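Local coordinates for oxidoreductase, zinc-binding dehydrogenase family (Myxococcus xanthus, PDB 5K1S), which belongs to the zinc-binding medium-chain reductases and takes part in an alternative de novo route to isovaleryl coenzyme A, at residues R151-L156 against L320-G325; A162-T167 against V326-T331. All coordinates share one frame; numbering follows the deposited sequence.

Interactions 1 and 2 lie side by side where the GroES-like domain meets the Rossmann domain, with their centres about 11 Å apart. The 320-325 and 326-331 segments follow each other directly, so one run of chain serves both contacts as it leaves helix 311-323 and enters strand 330-335. Thr321 joins the two: its CG2 lies 3.6 Å from Gln328 CG, and its OG1 is 3.9 Å from Val164 CG2. Interaction 2 is nearer the zinc, since its segment 162-167 includes the ligand Cys166. Interaction 1 is more remote, the side chain of Thr321 being about 12 Å from that of Cys166.

Interaction 1. Residues R151-L156 against L320-G325; sequences RVPASL and LTATGG
Pro153 and Leu156 pack against one flank of the last helical turn of 311-323, where Ala322 and Thr321 receive them. The contact across the segments is apolar. Ala322 points its methyl toward the 151-156 loop, and the ring of Pro153 meets it with two atoms, CG at 3.6 Å and CB at 3.7 Å from Ala322 CB. On Leu156 the same methyl meets the root of the side chain, CB to CB at 4.1 Å. The branch of Leu156 reaches further: with CG anti to the backbone N (chi1 -171°), its CD1 comes to 3.5 Å from Thr321 CG2, and the two side chains cross obliquely. Ser155 approaches more loosely at the margin, its OG 4.3 Å from Ala322 O.

No hydrogen bond crosses between the segments; the polar ones hold each side in shape. A type I turn from Pro153 to Leu156, closed by Leu156 N to Pro153 O at 3.0 Å, brings both apolar side chains onto the same helix. On the helix, Thr321 OG1 is hydrogen-bonded to Ala317 O one turn back, while its CG2, anti to the backbone N, meets Leu156. The helix ends with Gly324 N bonded to Leu320 O, and Gly324 then turns the chain away with phi 109°. Arg151 N, bonded to Asp315 OD1, joins the end of strand 149-151 to the same helix.

Beyond the segments, Ala161 also packs on Leu156, and Leu318 on Pro153. A loop of the GroES-like domain thus rests on the helix that follows the last strand of the Rossmann sheet, an interdomain contact of the medium-chain reductase fold.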
ATOM      1  N   ARG A 151      -4.717   7.288 -28.318  1.00 55.05           N
ATOM      2  CA  ARG A 151      -4.497   7.181 -29.755  1.00 56.43           C
ATOM      3  C   ARG A 151      -4.372   5.721 -30.167  1.00 57.99           C
ATOM      4  O   ARG A 151      -3.558   4.977 -29.609  1.00 59.46           O
ATOM      5  CB  ARG A 151      -3.249   7.960 -30.166  1.00 58.20           C
ATOM      6  CG  ARG A 151      -3.361   9.438 -29.863  1.00 57.47           C
ATOM      7  CD  ARG A 151      -2.261  10.245 -30.511  1.00 60.16           C
ATOM      8  NE  ARG A 151      -2.537  11.677 -30.420  1.00 59.87           N
ATOM      9  CZ  ARG A 151      -3.309  12.347 -31.269  1.00 59.41           C
ATOM     10  NH1 ARG A 151      -3.892  11.726 -32.286  1.00 59.20           N
ATOM     11  NH2 ARG A 151      -3.501  13.648 -31.100  1.00 59.27           N
ATOM     12  N   VAL A 152      -5.173   5.321 -31.149  1.00 62.66           N
ATOM     13  CA  VAL A 152      -5.209   3.943 -31.625  1.00 64.22           C
ATOM     14  C   VAL A 152      -4.274   3.836 -32.828  1.00 67.09           C
ATOM     15  O   VAL A 152      -4.510   4.517 -33.838  1.00 67.06           O
ATOM     16  CB  VAL A 152      -6.632   3.522 -32.006  1.00 62.49           C
ATOM     17  CG1 VAL A 152      -6.655   2.073 -32.484  1.00 64.23           C
ATOM     18  CG2 VAL A 152      -7.574   3.716 -30.824  1.00 59.70           C
ATOM     19  N   PRO A 153      -3.225   3.016 -32.772  1.00 65.56           N
ATOM     20  CA  PRO A 153      -2.383   2.833 -33.959  1.00 67.87           C
ATOM     21  C   PRO A 153      -3.203   2.338 -35.139  1.00 68.24           C
ATOM     22  O   PRO A 153      -4.167   1.585 -34.984  1.00 67.32           O
ATOM     23  CB  PRO A 153      -1.352   1.789 -33.513  1.00 69.77           C
ATOM     24  CG  PRO A 153      -1.333   1.878 -32.027  1.00 68.52           C
ATOM     25  CD  PRO A 153      -2.729   2.238 -31.623  1.00 66.01           C
ATOM     26  N   ALA A 154      -2.812   2.779 -36.337  1.00 64.66           N
ATOM     27  CA  ALA A 154      -3.527   2.374 -37.541  1.00 65.37           C
ATOM     28  C   ALA A 154      -3.514   0.865 -37.734  1.00 66.85           C
ATOM     29  O   ALA A 154      -4.393   0.331 -38.419  1.00 67.11           O
ATOM     30  CB  ALA A 154      -2.921   3.060 -38.764  1.00 67.62           C
ATOM     31  N   SER A 155      -2.547   0.169 -37.141  1.00 75.82           N
ATOM     32  CA  SER A 155      -2.425  -1.274 -37.290  1.00 77.40           C
ATOM     33  C   SER A 155      -3.350  -2.052 -36.364  1.00 76.07           C
ATOM     34  O   SER A 155      -3.349  -3.287 -36.416  1.00 77.26           O
ATOM     35  CB  SER A 155      -0.977  -1.699 -37.033  1.00 79.43           C
ATOM     36  OG  SER A 155      -0.819  -3.101 -37.173  1.00 81.03           O
ATOM     37  N   LEU A 156      -4.136  -1.373 -35.529  1.00 65.95           N
ATOM     38  CA  LEU A 156      -4.940  -2.038 -34.511  1.00 64.50           C
ATOM     39  C   LEU A 156      -6.409  -1.994 -34.901  1.00 62.57           C
ATOM     40  O   LEU A 156      -6.967  -0.894 -35.029  1.00 60.83           O
ATOM     41  CB  LEU A 156      -4.729  -1.370 -33.153  1.00 62.98           C
ATOM     42  CG  LEU A 156      -5.334  -2.062 -31.930  1.00 61.63           C
ATOM     43  CD1 LEU A 156      -4.754  -3.451 -31.733  1.00 63.82           C
ATOM     44  CD2 LEU A 156      -5.099  -1.217 -30.689  1.00 60.07           C
ATOM     45  N   LEU A 320       0.994  -1.303 -27.153  1.00 67.22           N
ATOM     46  CA  LEU A 320       1.416  -2.671 -26.874  1.00 71.27           C
ATOM     47  C   LEU A 320       0.549  -3.689 -27.601  1.00 73.66           C
ATOM     48  O   LEU A 320       1.044  -4.748 -28.005  1.00 77.69           O
ATOM     49  CB  LEU A 320       1.388  -2.926 -25.367  1.00 70.67           C
ATOM     50  CG  LEU A 320       2.460  -2.193 -24.558  1.00 69.38           C
ATOM     51  CD1 LEU A 320       2.153  -2.261 -23.075  1.00 67.65           C
ATOM     52  CD2 LEU A 320       3.838  -2.775 -24.842  1.00 73.38           C
ATOM     53  N   THR A 321      -0.740  -3.395 -27.780  1.00 69.30           N
ATOM     54  CA  THR A 321      -1.613  -4.327 -28.485  1.00 71.59           C
ATOM     55  C   THR A 321      -1.316  -4.335 -29.980  1.00 72.87           C
ATOM     56  O   THR A 321      -1.338  -5.393 -30.617  1.00 76.19           O
ATOM     57  CB  THR A 321      -3.077  -3.970 -28.236  1.00 68.68           C
ATOM     58  OG1 THR A 321      -3.301  -3.809 -26.830  1.00 66.68           O
ATOM     59  CG2 THR A 321      -3.989  -5.070 -28.763  1.00 71.51           C
ATOM     60  N   ALA A 322      -1.038  -3.164 -30.556  1.00 79.96           N
ATOM     61  CA  ALA A 322      -0.739  -3.097 -31.983  1.00 81.03           C
ATOM     62  C   ALA A 322       0.565  -3.815 -32.308  1.00 84.50           C
ATOM     63  O   ALA A 322       0.690  -4.434 -33.371  1.00 86.73           O
ATOM     64  CB  ALA A 322      -0.676  -1.640 -32.435  1.00 77.91           C
ATOM     65  N   THR A 323       1.546  -3.747 -31.406  1.00 80.91           N
ATOM     66  CA  THR A 323       2.828  -4.401 -31.644  1.00 84.20           C
ATOM     67  C   THR A 323       2.774  -5.894 -31.350  1.00 87.86           C
ATOM     68  O   THR A 323       3.517  -6.669 -31.963  1.00 90.84           O
ATOM     69  CB  THR A 323       3.921  -3.753 -30.792  1.00 83.45           C
ATOM     70  OG1 THR A 323       3.585  -3.874 -29.403  1.00 82.63           O
ATOM     71  CG2 THR A 323       4.083  -2.282 -31.151  1.00 80.27           C
ATOM     72  N   GLY A 324       1.914  -6.314 -30.422  1.00 78.81           N
ATOM     73  CA  GLY A 324       1.798  -7.709 -30.047  1.00 82.46           C
ATOM     74  C   GLY A 324       2.335  -8.041 -28.672  1.00 83.62           C
ATOM     75  O   GLY A 324       2.218  -9.196 -28.247  1.00 86.67           O
ATOM     76  N   GLY A 325       2.923  -7.075 -27.964  1.00 75.64           N
ATOM     77  CA  GLY A 325       3.427  -7.350 -26.629  1.00 76.60           C
ATOM     78  C   GLY A 325       2.345  -7.809 -25.672  1.00 76.69           C
ATOM     79  O   GLY A 325       2.597  -8.640 -24.796  1.00 79.03           O
TER

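Interaction 2. Residues A162-T167 against V326-T331. With ZN (zinc ion), chain F.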
ATOM      1  N   ALA A 162     -11.190  -1.491 -28.648  1.00 63.83           N
ATOM      2  CA  ALA A 162     -12.295  -1.121 -27.771  1.00 61.10           C
ATOM      3  C   ALA A 162     -12.303  -1.888 -26.456  1.00 60.77           C
ATOM      4  O   ALA A 162     -13.236  -1.700 -25.668  1.00 58.65           O
ATOM      5  CB  ALA A 162     -13.626  -1.338 -28.488  1.00 60.28           C
ATOM      6  N   THR A 163     -11.315  -2.749 -26.199  1.00 54.61           N
ATOM      7  CA  THR A 163     -11.244  -3.494 -24.947  1.00 54.54           C
ATOM      8  C   THR A 163      -9.876  -3.356 -24.288  1.00 55.90           C
ATOM      9  O   THR A 163      -9.529  -4.160 -23.418  1.00 56.70           O
ATOM     10  CB  THR A 163     -11.569  -4.973 -25.176  1.00 56.06           C
ATOM     11  OG1 THR A 163     -10.621  -5.541 -26.088  1.00 58.95           O
ATOM     12  CG2 THR A 163     -12.975  -5.128 -25.745  1.00 54.88           C
ATOM     13  N   VAL A 164      -9.097  -2.346 -24.673  1.00 49.12           N
ATOM     14  CA  VAL A 164      -7.732  -2.213 -24.179  1.00 50.85           C
ATOM     15  C   VAL A 164      -7.708  -1.481 -22.843  1.00 49.33           C
ATOM     16  O   VAL A 164      -6.942  -1.838 -21.941  1.00 50.48           O
ATOM     17  CB  VAL A 164      -6.867  -1.492 -25.232  1.00 52.30           C
ATOM     18  CG1 VAL A 164      -5.450  -1.275 -24.724  1.00 54.22           C
ATOM     19  CG2 VAL A 164      -6.848  -2.285 -26.524  1.00 54.14           C
ATOM     20  N   CYS A 165      -8.542  -0.448 -22.691  1.00 54.64           N
ATOM     21  CA  CYS A 165      -8.448   0.421 -21.523  1.00 53.58           C
ATOM     22  C   CYS A 165      -8.657  -0.361 -20.232  1.00 53.38           C
ATOM     23  O   CYS A 165      -7.858  -0.259 -19.295  1.00 54.36           O
ATOM     24  CB  CYS A 165      -9.464   1.556 -21.635  1.00 51.30           C
ATOM     25  SG  CYS A 165      -9.202   2.899 -20.449  1.00 50.73           S
ATOM     26  N   CYS A 166      -9.726  -1.150 -20.164  1.00 58.17           N
ATOM     27  CA  CYS A 166     -10.092  -1.845 -18.936  1.00 57.77           C
ATOM     28  C   CYS A 166      -9.349  -3.160 -18.744  1.00 59.89           C
ATOM     29  O   CYS A 166      -9.685  -3.911 -17.822  1.00 59.71           O
ATOM     30  CB  CYS A 166     -11.598  -2.098 -18.911  1.00 55.69           C
ATOM     31  SG  CYS A 166     -12.561  -0.590 -19.030  1.00 53.40           S
ATOM     32  N   THR A 167      -8.358  -3.457 -19.582  1.00 58.19           N
ATOM     33  CA  THR A 167      -7.545  -4.654 -19.408  1.00 60.64           C
ATOM     34  C   THR A 167      -6.067  -4.297 -19.483  1.00 62.93           C
ATOM     35  O   THR A 167      -5.396  -4.190 -18.451  1.00 63.66           O
ATOM     36  CB  THR A 167      -7.896  -5.705 -20.462  1.00 61.68           C
ATOM     37  OG1 THR A 167      -7.739  -5.146 -21.770  1.00 62.09           O
ATOM     38  CG2 THR A 167      -9.331  -6.180 -20.282  1.00 59.75           C
ATOM     39  N   VAL A 326       1.134  -7.277 -25.821  1.00 83.09           N
ATOM     40  CA  VAL A 326       0.001  -7.676 -24.995  1.00 82.60           C
ATOM     41  C   VAL A 326      -1.206  -7.868 -25.902  1.00 82.56           C
ATOM     42  O   VAL A 326      -1.838  -6.896 -26.330  1.00 78.76           O
ATOM     43  CB  VAL A 326      -0.288  -6.638 -23.894  1.00 77.73           C
ATOM     44  CG1 VAL A 326      -1.474  -7.075 -23.043  1.00 77.01           C
ATOM     45  CG2 VAL A 326       0.943  -6.429 -23.026  1.00 77.84           C
ATOM     46  N   ARG A 327      -1.528  -9.122 -26.203  1.00 86.81           N
ATOM     47  CA  ARG A 327      -2.638  -9.420 -27.092  1.00 87.12           C
ATOM     48  C   ARG A 327      -3.973  -9.087 -26.429  1.00 84.62           C
ATOM     49  O   ARG A 327      -4.070  -8.897 -25.214  1.00 83.24           O
ATOM     50  CB  ARG A 327      -2.627 -10.893 -27.492  1.00 91.70           C
ATOM     51  CG  ARG A 327      -1.582 -11.265 -28.531  1.00 93.35           C
ATOM     52  CD  ARG A 327      -1.690 -12.738 -28.893  1.00 96.96           C
ATOM     53  NE  ARG A 327      -3.042 -13.089 -29.319  1.00 96.91           N
ATOM     54  CZ  ARG A 327      -3.498 -14.334 -29.430  1.00 99.35           C
ATOM     55  NH1 ARG A 327      -2.714 -15.365 -29.141  1.00101.92           N
ATOM     56  NH2 ARG A 327      -4.746 -14.548 -29.825  1.00 98.87           N
ATOM     57  N   GLN A 328      -5.012  -9.025 -27.257  1.00 78.35           N
ATOM     58  CA  GLN A 328      -6.384  -8.866 -26.802  1.00 76.27           C
ATOM     59  C   GLN A 328      -7.172 -10.110 -27.179  1.00 80.54           C
ATOM     60  O   GLN A 328      -7.076 -10.590 -28.314  1.00 82.13           O
ATOM     61  CB  GLN A 328      -7.031  -7.616 -27.410  1.00 71.13           C
ATOM     62  CG  GLN A 328      -6.662  -6.324 -26.701  1.00 66.25           C
ATOM     63  CD  GLN A 328      -7.134  -6.302 -25.261  1.00 63.90           C
ATOM     64  OE1 GLN A 328      -8.178  -6.866 -24.931  1.00 64.05           O
ATOM     65  NE2 GLN A 328      -6.361  -5.660 -24.392  1.00 61.47           N
ATOM     66  N   PHE A 329      -7.945 -10.628 -26.229  1.00 85.20           N
ATOM     67  CA  PHE A 329      -8.695 -11.868 -26.403  1.00 86.57           C
ATOM     68  C   PHE A 329     -10.178 -11.520 -26.497  1.00 83.09           C
ATOM     69  O   PHE A 329     -10.917 -11.573 -25.514  1.00 79.45           O
ATOM     70  CB  PHE A 329      -8.403 -12.832 -25.251  1.00 86.77           C
ATOM     71  CG  PHE A 329      -6.941 -13.132 -25.069  1.00 89.81           C
ATOM     72  CD1 PHE A 329      -6.128 -12.277 -24.343  1.00 88.79           C
ATOM     73  CD2 PHE A 329      -6.380 -14.269 -25.626  1.00 93.09           C
ATOM     74  CE1 PHE A 329      -4.783 -12.550 -24.177  1.00 91.29           C
ATOM     75  CE2 PHE A 329      -5.035 -14.547 -25.461  1.00 95.17           C
ATOM     76  CZ  PHE A 329      -4.237 -13.687 -24.736  1.00 94.27           C
ATOM     77  N   VAL A 330     -10.610 -11.163 -27.702  1.00 85.23           N
ATOM     78  CA  VAL A 330     -11.999 -10.799 -27.957  1.00 79.96           C
ATOM     79  C   VAL A 330     -12.771 -12.065 -28.303  1.00 81.47           C
ATOM     80  O   VAL A 330     -12.483 -12.722 -29.310  1.00 83.30           O
ATOM     81  CB  VAL A 330     -12.104  -9.764 -29.087  1.00 75.76           C
ATOM     82  CG1 VAL A 330     -13.555  -9.349 -29.296  1.00 71.21           C
ATOM     83  CG2 VAL A 330     -11.235  -8.551 -28.782  1.00 74.36           C
ATOM     84  N   THR A 331     -13.756 -12.406 -27.473  1.00 89.12           N
ATOM     85  CA  THR A 331     -14.565 -13.597 -27.698  1.00 90.39           C
ATOM     86  C   THR A 331     -15.485 -13.403 -28.896  1.00 87.07           C
ATOM     87  O   THR A 331     -15.276 -14.010 -29.951  1.00 88.62           O
ATOM     88  CB  THR A 331     -15.389 -13.935 -26.453  1.00 90.37           C
ATOM     89  OG1 THR A 331     -14.510 -14.263 -25.371  1.00 94.41           O
ATOM     90  CG2 THR A 331     -16.326 -15.115 -26.715  1.00 91.26           C
TER
HETATM   91 ZN    ZN F 402     -14.295  -0.771 -17.486  1.00 70.31          ZN
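Gln328 reaches across to Thr163, Val164 and Thr167 and carries most of the tight, buried side of this contact. Its chain bends at chi2 (-63°), which turns CD toward the threonines, 3.7 Å from both Thr163 OG1 and Thr163 O. Val164 crosses it at about a right angle, with CG2 4.0 Å from Gln328 CG. With chi1 at 56°, Thr167 OG1 stands between the backbone N and the carbonyl carbon as seen along its CA-CB bond, and donates a 2.6 Å hydrogen bond to Thr163 O, in the carbonyl plane. An alanine in place of Gln328 would probably open a gap beside Val164 CG2 and leave the Thr163 and Thr167 hydroxyls without a polar neighbour on that flank. In the medium-chain reductase fold, helix 165-178 carries the chain from the GroES-like domain into the Rossmann domain, and 326-331 brings it back, entering strand 330-335, which pairs with 354-358. At the looser margin, partly exposed Val330 only brushes the contact, its CG2 4.1 Å from Thr163 OG1, and leans on Val356 of strand 354-358. Cys166 takes no part in the packing; its SG binds the zinc ion at 2.3 Å, together with Cys57 and His79.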